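RNA-dependent RNA polymerase (PDB 6QW0) carries an N-terminal manganese-binding cap-snatching endonuclease that probably cuts capped host RNA to prime viral transcription. Local coordinates at residues E188-F191 and R192-A196. Sequence-based numbering, arbitrary orientation.
Sequences EIVF and RFRLA. With SO4 (sulfate ion), chain E.
With CG set opposite its own carbonyl carbon (chi1 -68°) and the chain extended from CG to NE, Arg-194 runs back along the helix over Val-190, whose CG1, placed anti to the backbone N, lies 3.6 Å from Arg-194 NE. A beta-branched valine suits this spot: one methyl lies against the arginine, while its side chain also touches Val-170 and Val-175 of the sheet. Arginine suits 194 because its long aliphatic chain can pass Val-190 and still carry the guanidinium to Phe-172, whose carbonyl holds NE and whose ring adds a cation-pi contact, and to a sulfate, probably from the crystallisation liquor. Sulfate O2 lies in the guanidinium plane, 2.9 Å from Arg-194 NH2, with a weak second bond from Arg-194 NH1. Arg-192 lies one turn after Glu-188, and its CG passes 3.2 Å from Glu-188 O. Their opposite charges do not touch, Glu-188 OE2 and Arg-192 NH1 being 5.0 Å apart, but Thr-62 OG1 bonds to both, and Arg-192 NH2 binds Phe-81 O. Along the backbone, Arg-194 N donates to Val-190 O at 2.9 Å. This is the i to i+4 pattern of an alpha-helix, here helix 183-203, which packs against strands 163-171 and 174-177 and helix 77-82 in a PD-(D/E)XK-clan endonuclease.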
loop_
_atom_site.group_PDB
_atom_site.type_symbol
_atom_site.label_atom_id
_atom_site.label_comp_id
_atom_site.label_asym_id
_atom_site.label_seq_id
_atom_site.Cartn_x
_atom_site.Cartn_y
_atom_site.Cartn_z
ATOM N N GLU A 188 -11.376 -6.106 0.665
ATOM C CA GLU A 188 -11.198 -5.064 1.679
ATOM C C GLU A 188 -10.532 -3.828 1.084
ATOM O O GLU A 188 -10.954 -2.698 1.343
ATOM C CB GLU A 188 -10.394 -5.603 2.864
ATOM C CG GLU A 188 -10.457 -4.711 4.111
ATOM C CD GLU A 188 -11.816 -4.765 4.808
ATOM O OE1 GLU A 188 -12.631 -5.647 4.465
ATOM O OE2 GLU A 188 -12.062 -3.911 5.676
ATOM N N ILE A 189 -9.505 -4.027 0.254
ATOM C CA ILE A 189 -8.865 -2.904 -0.420
ATOM C C ILE A 189 -9.862 -2.170 -1.314
ATOM O O ILE A 189 -9.985 -0.940 -1.257
ATOM C CB ILE A 189 -7.640 -3.398 -1.213
ATOM C CG1 ILE A 189 -6.552 -3.870 -0.231
ATOM C CG2 ILE A 189 -7.112 -2.305 -2.135
ATOM C CD1 ILE A 189 -5.610 -4.928 -0.818
ATOM N N VAL A 190 -10.579 -2.911 -2.162
ATOM C CA VAL A 190 -11.531 -2.282 -3.074
ATOM C C VAL A 190 -12.664 -1.610 -2.298
ATOM O O VAL A 190 -13.043 -0.473 -2.599
ATOM C CB VAL A 190 -12.067 -3.312 -4.083
ATOM C CG1 VAL A 190 -13.150 -2.680 -4.968
ATOM C CG2 VAL A 190 -10.938 -3.852 -4.954
ATOM N N PHE A 191 -13.196 -2.282 -1.282
ATOM C CA PHE A 191 -14.269 -1.689 -0.477
ATOM C C PHE A 191 -13.834 -0.360 0.145
ATOM O O PHE A 191 -14.575 0.631 0.118
ATOM C CB PHE A 191 -14.701 -2.683 0.598
ATOM C CG PHE A 191 -15.936 -2.272 1.352
ATOM C CD1 PHE A 191 -15.835 -1.481 2.487
ATOM C CD2 PHE A 191 -17.192 -2.684 0.936
ATOM C CE1 PHE A 191 -16.959 -1.102 3.199
ATOM C CE2 PHE A 191 -18.328 -2.307 1.646
ATOM C CZ PHE A 191 -18.214 -1.521 2.773
ATOM N N ARG A 192 -12.634 -0.321 0.731
ATOM C CA ARG A 192 -12.141 0.914 1.332
ATOM C C ARG A 192 -11.894 1.992 0.280
ATOM O O ARG A 192 -12.117 3.182 0.547
ATOM C CB ARG A 192 -10.851 0.632 2.123
ATOM C CG ARG A 192 -11.065 -0.246 3.361
ATOM C CD ARG A 192 -9.739 -0.459 4.155
ATOM N NE ARG A 192 -9.188 0.797 4.656
ATOM C CZ ARG A 192 -9.186 1.171 5.934
ATOM N NH1 ARG A 192 -9.698 0.379 6.872
ATOM N NH2 ARG A 192 -8.679 2.346 6.273
ATOM N N PHE A 193 -11.414 1.599 -0.912
ATOM C CA PHE A 193 -11.186 2.561 -1.989
ATOM C C PHE A 193 -12.499 3.188 -2.436
ATOM O O PHE A 193 -12.580 4.409 -2.614
ATOM C CB PHE A 193 -10.477 1.879 -3.171
ATOM C CG PHE A 193 -10.175 2.789 -4.335
ATOM C CD1 PHE A 193 -9.459 3.969 -4.159
ATOM C CD2 PHE A 193 -10.566 2.436 -5.624
ATOM C CE1 PHE A 193 -9.162 4.791 -5.236
ATOM C CE2 PHE A 193 -10.262 3.255 -6.709
ATOM C CZ PHE A 193 -9.564 4.426 -6.520
ATOM N N ARG A 194 -13.538 2.369 -2.598
ATOM C CA ARG A 194 -14.827 2.894 -3.040
ATOM C C ARG A 194 -15.378 3.890 -2.031
ATOM O O ARG A 194 -15.892 4.953 -2.406
ATOM C CB ARG A 194 -15.811 1.751 -3.252
ATOM C CG ARG A 194 -15.450 0.844 -4.423
ATOM C CD ARG A 194 -16.445 -0.286 -4.524
ATOM N NE ARG A 194 -16.243 -1.092 -5.720
ATOM C CZ ARG A 194 -17.051 -2.080 -6.090
ATOM N NH1 ARG A 194 -18.117 -2.383 -5.351
ATOM N NH2 ARG A 194 -16.792 -2.766 -7.193
ATOM N N LEU A 195 -15.263 3.570 -0.745
ATOM C CA LEU A 195 -15.743 4.482 0.284
ATOM C C LEU A 195 -14.909 5.754 0.312
ATOM O O LEU A 195 -15.442 6.857 0.489
ATOM C CB LEU A 195 -15.723 3.783 1.643
ATOM C CG LEU A 195 -16.173 4.658 2.808
ATOM C CD1 LEU A 195 -17.623 5.118 2.590
ATOM C CD2 LEU A 195 -16.035 3.897 4.115
ATOM N N ALA A 196 -13.590 5.618 0.128
ATOM C CA ALA A 196 -12.719 6.786 0.101
ATOM C C ALA A 196 -13.075 7.717 -1.046
ATOM O O ALA A 196 -13.040 8.944 -0.888
ATOM C CB ALA A 196 -11.259 6.347 0.012
HETATM S S SO4 E . -18.081 -6.327 -7.421
HETATM O O1 SO4 E . -19.061 -7.234 -6.844
HETATM O O2 SO4 E . -18.660 -4.996 -7.571
HETATM O O3 SO4 E . -17.662 -6.838 -8.727
HETATM O O4 SO4 E . -16.937 -6.264 -6.523
#